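Local structure of BRIC1 (Synthetic construct, 6FF6) at residues V136-M141 and E211-M216; F167-A172 and E182-M187. The protein is a computationally designed, all-helical repeat protein with a novel corrugated architecture, made as a structural design and with no known natural function. All coordinates share one frame; numbering follows the deposited sequence.

Contact 1. Residues V136-M141 and E211-M216; sequences VMLKVM and ETKDIM
L138 meets its two partners through different ends of its side chain. Its CD2 methyl reaches the CE methyl of M216 at 3.7 Å, the two side chains crossing obliquely, while L138 CB lies 3.8 Å from CE of K213. The same M216 methyl is approached by CE of M141 at 4.2 Å, so M216 CE touches one methyl from each of two residues a helical turn apart. The bend at the last torsion of M216 (chi3 -44°) swings CE out of line with the extended chain before it and directs it at this pair. K213 works by its aliphatic part: CG is anti to the backbone N, and the chain then turns at chi2 (-89°) and lays its methylenes against L138, CG lying 3.8 Å from L138 O. Helices 125-146 and 203-224 here form an antiparallel pair, axes 10.4 Å apart, consistent with the first and fourth helices of an Hpt-like four-helix bundle. At that spacing the backbones stay apart and long side chains fill the interface. The ammonium of K213 lies near two carboxylates, in a long salt bridge to D214 OD1 (3.9 Å from NZ) and in a weak, long ion pair with E142. Further out, L138 also packs on I168 and M141 on I161 and A164 of helix 155-174; V136, M137 and V140 pack on L111, L82 and L104 of the second subunit.

Contact 2. Residues F167-A172 and E182-M187; sequences FIKGAA and ETTHLM
An antiparallel helical hairpin, helices 155-174 and 178-196 joined by a short turn, carries this contact, and I168, K169 and G170 fall in what appears to be the His-x-x-Lys-Gly signature of Hpt domains. The axes come within 8.5 Å at a signed angle of -149°, close enough for short side chains to touch. K169 has the largest share in the contact. Its CD methylene sits over one face of the H185 imidazole, a CH-pi contact 3.6 Å from the ring centroid, offset toward the rim. The bend at chi3 (77°) then carries the ammonium back across that face, NZ lying 3.3 Å from H185 CE1, and on to a salt bridge with E188 just beyond. Nearer the backbone, K169 CB lies 3.6 Å from T184 OG1. That hydroxyl, set between the backbone N and carbonyl carbon of T184, shares its hydrogen bond between the carbonyl oxygens of L180 and Q181 a turn earlier, so the polar atom of this buried threonine is satisfied by its own helix. The same chi1 (47°) leaves T184 CG2 anti to the carbonyl carbon, and it meets I168 CG2 at 3.7 Å, the two side chains crossing at about a right angle. Cutting K169 back to an alanine is likely to cost E188 this ionic partner and to uncover one face of the H185 ring, leaving it freer to turn. On the flanks, helix 125-146 packs against F167 and I168, helix 203-224 against T183, T184 and M187, and helix 231-247 against L186.

How the contacts relate
The two contacts pair off the four helices of one bundle: contact 1 joins helices 125-146 and 203-224, contact 2 the two helices that lie between them in the chain. Their centres are 11 Å apart and they pack directly on each other. M216 bridges them, its CE serving contact 1 while its CG lies 3.7 Å from T183 CG2 and its sulfur rests on T184. T212 CG2 adds a contact of 3.6 Å to M187 SD, and M137 packs on F167, joining helices 125-146 and 155-174. Methionine and threonine methyl groups thus link the two contacts, illustrating how methionines, through their flexible thioethers, can join neighbouring interfaces in a designed bundle.

Contact 1. Residues V136-M141 and E211-M216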
loop_
_atom_site.group_PDB
_atom_site.type_symbol
_atom_site.label_atom_id
_atom_site.label_comp_id
_atom_site.label_asym_id
_atom_site.label_seq_id
_atom_site.Cartn_x
_atom_site.Cartn_y
_atom_site.Cartn_z
ATOM N N VAL A 136 -15.879 14.657 0.405
ATOM C CA VAL A 136 -15.589 15.608 1.482
ATOM C C VAL A 136 -14.805 16.831 0.989
ATOM O O VAL A 136 -15.170 17.970 1.326
ATOM C CB VAL A 136 -14.915 14.926 2.693
ATOM C CG1 VAL A 136 -14.592 15.941 3.781
ATOM C CG2 VAL A 136 -15.806 13.822 3.256
ATOM N N MET A 137 -13.759 16.607 0.177
ATOM C CA MET A 137 -12.964 17.695 -0.411
ATOM C C MET A 137 -13.778 18.670 -1.285
ATOM O O MET A 137 -13.479 19.868 -1.311
ATOM C CB MET A 137 -11.767 17.142 -1.172
ATOM C CG MET A 137 -10.659 16.727 -0.235
ATOM S SD MET A 137 -9.092 16.575 -1.109
ATOM C CE MET A 137 -7.886 16.648 0.291
ATOM N N LEU A 138 -14.827 18.174 -1.942
ATOM C CA LEU A 138 -15.687 18.994 -2.785
ATOM C C LEU A 138 -16.540 19.903 -1.930
ATOM O O LEU A 138 -16.742 21.080 -2.270
ATOM C CB LEU A 138 -16.533 18.113 -3.721
ATOM C CG LEU A 138 -15.736 17.407 -4.843
ATOM C CD1 LEU A 138 -16.561 16.351 -5.528
ATOM C CD2 LEU A 138 -15.190 18.406 -5.836
ATOM N N LYS A 139 -16.971 19.378 -0.763
ATOM C CA LYS A 139 -17.750 20.138 0.229
ATOM C C LYS A 139 -16.908 21.265 0.792
ATOM O O LYS A 139 -17.379 22.403 0.894
ATOM C CB LYS A 139 -18.270 19.236 1.352
ATOM C CG LYS A 139 -19.519 18.447 0.981
ATOM C CD LYS A 139 -20.091 17.718 2.191
ATOM C CE LYS A 139 -21.294 16.871 1.838
ATOM N NZ LYS A 139 -21.933 16.289 3.056
ATOM N N VAL A 140 -15.646 20.959 1.116
ATOM C CA VAL A 140 -14.716 21.961 1.635
ATOM C C VAL A 140 -14.505 23.089 0.600
ATOM O O VAL A 140 -14.644 24.272 0.945
ATOM C CB VAL A 140 -13.398 21.326 2.135
ATOM C CG1 VAL A 140 -12.393 22.395 2.565
ATOM C CG2 VAL A 140 -13.663 20.354 3.288
ATOM N N MET A 141 -14.227 22.696 -0.677
ATOM C CA MET A 141 -14.021 23.592 -1.823
ATOM C C MET A 141 -15.209 24.524 -1.982
ATOM O O MET A 141 -15.018 25.744 -2.067
ATOM C CB MET A 141 -13.847 22.780 -3.114
ATOM C CG MET A 141 -12.443 22.289 -3.334
ATOM S SD MET A 141 -12.276 21.281 -4.856
ATOM C CE MET A 141 -12.050 22.552 -6.057
ATOM N N GLU A 211 -20.202 25.840 -10.157
ATOM C CA GLU A 211 -20.816 25.055 -11.220
ATOM C C GLU A 211 -19.880 23.912 -11.579
ATOM O O GLU A 211 -20.340 22.767 -11.699
ATOM C CB GLU A 211 -21.086 25.951 -12.417
ATOM C CG GLU A 211 -22.258 25.509 -13.269
ATOM C CD GLU A 211 -22.573 26.482 -14.390
ATOM O OE1 GLU A 211 -21.622 26.994 -15.024
ATOM O OE2 GLU A 211 -23.776 26.729 -14.641
ATOM N N THR A 212 -18.552 24.215 -11.675
ATOM C CA THR A 212 -17.478 23.229 -11.896
ATOM C C THR A 212 -17.556 22.178 -10.781
ATOM O O THR A 212 -17.570 20.989 -11.106
ATOM C CB THR A 212 -16.083 23.896 -11.966
ATOM O OG1 THR A 212 -16.086 24.918 -12.952
ATOM C CG2 THR A 212 -14.990 22.931 -12.324
ATOM N N LYS A 213 -17.682 22.618 -9.481
ATOM C CA LYS A 213 -17.818 21.702 -8.336
ATOM C C LYS A 213 -18.962 20.704 -8.584
ATOM O O LYS A 213 -18.762 19.509 -8.455
ATOM C CB LYS A 213 -17.982 22.471 -6.995
ATOM C CG LYS A 213 -18.111 21.602 -5.722
ATOM C CD LYS A 213 -19.588 21.223 -5.418
ATOM C CE LYS A 213 -19.752 19.976 -4.562
ATOM N NZ LYS A 213 -21.146 19.437 -4.610
ATOM N N ASP A 214 -20.138 21.196 -8.956
ATOM C CA ASP A 214 -21.317 20.362 -9.233
ATOM C C ASP A 214 -21.040 19.315 -10.324
ATOM O O ASP A 214 -21.408 18.130 -10.172
ATOM C CB ASP A 214 -22.539 21.244 -9.577
ATOM C CG ASP A 214 -23.012 22.161 -8.442
ATOM O OD1 ASP A 214 -22.667 21.892 -7.265
ATOM O OD2 ASP A 214 -23.739 23.136 -8.728
ATOM N N ILE A 215 -20.359 19.758 -11.414
ATOM C CA ILE A 215 -19.984 18.900 -12.539
ATOM C C ILE A 215 -19.000 17.826 -12.053
ATOM O O ILE A 215 -19.140 16.657 -12.430
ATOM C CB ILE A 215 -19.379 19.722 -13.722
ATOM C CG1 ILE A 215 -20.376 20.751 -14.335
ATOM C CG2 ILE A 215 -18.781 18.809 -14.802
ATOM C CD1 ILE A 215 -21.701 20.235 -14.896
ATOM N N MET A 216 -18.002 18.224 -11.245
ATOM C CA MET A 216 -16.994 17.311 -10.700
ATOM C C MET A 216 -17.628 16.242 -9.798
ATOM O O MET A 216 -17.209 15.086 -9.844
ATOM C CB MET A 216 -15.895 18.081 -9.965
ATOM C CG MET A 216 -15.035 18.927 -10.893
ATOM S SD MET A 216 -13.716 19.919 -10.113
ATOM C CE MET A 216 -14.497 20.586 -8.776
#

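Contact 2. Residues F167-A172 and E182-M187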
loop_
_atom_site.group_PDB
_atom_site.type_symbol
_atom_site.label_atom_id
_atom_site.label_comp_id
_atom_site.label_asym_id
_atom_site.label_seq_id
_atom_site.Cartn_x
_atom_site.Cartn_y
_atom_site.Cartn_z
ATOM N N PHE A 167 -5.344 17.608 -5.190
ATOM C CA PHE A 167 -5.496 16.230 -4.724
ATOM C C PHE A 167 -6.421 15.434 -5.655
ATOM O O PHE A 167 -6.054 14.334 -6.092
ATOM C CB PHE A 167 -6.018 16.166 -3.280
ATOM C CG PHE A 167 -6.389 14.763 -2.829
ATOM C CD1 PHE A 167 -5.402 13.841 -2.475
ATOM C CD2 PHE A 167 -7.719 14.351 -2.794
ATOM C CE1 PHE A 167 -5.743 12.550 -2.075
ATOM C CE2 PHE A 167 -8.057 13.060 -2.382
ATOM C CZ PHE A 167 -7.068 12.172 -2.024
ATOM N N ILE A 168 -7.616 15.994 -5.945
ATOM C CA ILE A 168 -8.619 15.361 -6.791
ATOM C C ILE A 168 -8.047 15.071 -8.162
ATOM O O ILE A 168 -8.212 13.964 -8.659
ATOM C CB ILE A 168 -9.941 16.143 -6.835
ATOM C CG1 ILE A 168 -10.555 16.296 -5.409
ATOM C CG2 ILE A 168 -10.919 15.421 -7.757
ATOM C CD1 ILE A 168 -11.608 17.428 -5.254
ATOM N N LYS A 169 -7.305 16.027 -8.735
ATOM C CA LYS A 169 -6.644 15.846 -10.021
ATOM C C LYS A 169 -5.660 14.697 -9.959
ATOM O O LYS A 169 -5.732 13.802 -10.800
ATOM C CB LYS A 169 -5.942 17.133 -10.472
ATOM C CG LYS A 169 -5.367 17.025 -11.883
ATOM C CD LYS A 169 -4.314 18.065 -12.161
ATOM C CE LYS A 169 -2.960 17.796 -11.541
ATOM N NZ LYS A 169 -1.993 18.892 -11.818
ATOM N N GLY A 170 -4.763 14.731 -8.971
ATOM C CA GLY A 170 -3.744 13.704 -8.751
ATOM C C GLY A 170 -4.345 12.322 -8.631
ATOM O O GLY A 170 -3.979 11.421 -9.390
ATOM N N ALA A 171 -5.329 12.186 -7.725
ATOM C CA ALA A 171 -6.084 10.962 -7.472
ATOM C C ALA A 171 -6.868 10.465 -8.713
ATOM O O ALA A 171 -6.830 9.265 -9.012
ATOM C CB ALA A 171 -7.016 11.178 -6.301
ATOM N N ALA A 172 -7.519 11.386 -9.466
ATOM C CA ALA A 172 -8.233 11.054 -10.698
ATOM C C ALA A 172 -7.247 10.518 -11.725
ATOM O O ALA A 172 -7.588 9.605 -12.481
ATOM C CB ALA A 172 -8.943 12.277 -11.254
ATOM N N GLU A 182 -9.133 16.231 -16.053
ATOM C CA GLU A 182 -9.104 17.400 -16.912
ATOM C C GLU A 182 -9.900 18.570 -16.367
ATOM O O GLU A 182 -9.379 19.683 -16.364
ATOM C CB GLU A 182 -9.535 17.037 -18.330
ATOM C CG GLU A 182 -8.498 16.204 -19.073
ATOM C CD GLU A 182 -7.078 16.728 -18.967
ATOM O OE1 GLU A 182 -6.321 16.210 -18.114
ATOM O OE2 GLU A 182 -6.734 17.680 -19.709
ATOM N N THR A 183 -11.139 18.321 -15.875
ATOM C CA THR A 183 -12.017 19.335 -15.305
ATOM C C THR A 183 -11.344 20.011 -14.136
ATOM O O THR A 183 -11.301 21.238 -14.088
ATOM C CB THR A 183 -13.379 18.746 -14.924
ATOM O OG1 THR A 183 -13.942 18.125 -16.068
ATOM C CG2 THR A 183 -14.351 19.805 -14.431
ATOM N N THR A 184 -10.829 19.208 -13.188
ATOM C CA THR A 184 -10.116 19.677 -12.005
ATOM C C THR A 184 -8.828 20.404 -12.380
ATOM O O THR A 184 -8.530 21.420 -11.771
ATOM C CB THR A 184 -9.833 18.535 -11.059
ATOM O OG1 THR A 184 -9.299 17.444 -11.787
ATOM C CG2 THR A 184 -11.039 18.086 -10.298
ATOM N N HIS A 185 -8.086 19.917 -13.395
ATOM C CA HIS A 185 -6.844 20.560 -13.830
ATOM C C HIS A 185 -7.072 21.968 -14.341
ATOM O O HIS A 185 -6.311 22.872 -13.991
ATOM C CB HIS A 185 -6.105 19.757 -14.901
ATOM C CG HIS A 185 -4.624 20.034 -14.937
ATOM N ND1 HIS A 185 -4.019 20.918 -14.042
ATOM C CD2 HIS A 185 -3.660 19.469 -15.701
ATOM C CE1 HIS A 185 -2.723 20.877 -14.313
ATOM N NE2 HIS A 185 -2.456 20.022 -15.302
ATOM N N LEU A 186 -8.110 22.155 -15.177
ATOM C CA LEU A 186 -8.448 23.464 -15.711
ATOM C C LEU A 186 -8.810 24.447 -14.611
ATOM O O LEU A 186 -8.388 25.601 -14.679
ATOM C CB LEU A 186 -9.565 23.367 -16.734
ATOM C CG LEU A 186 -9.173 22.779 -18.073
ATOM C CD1 LEU A 186 -10.379 22.511 -18.902
ATOM C CD2 LEU A 186 -8.236 23.696 -18.837
ATOM N N MET A 187 -9.561 23.991 -13.591
ATOM C CA MET A 187 -9.936 24.833 -12.464
ATOM C C MET A 187 -8.679 25.126 -11.623
ATOM O O MET A 187 -8.493 26.258 -11.183
ATOM C CB MET A 187 -11.025 24.148 -11.637
ATOM C CG MET A 187 -11.522 24.956 -10.474
ATOM S SD MET A 187 -12.861 24.053 -9.676
ATOM C CE MET A 187 -13.317 25.148 -8.454
#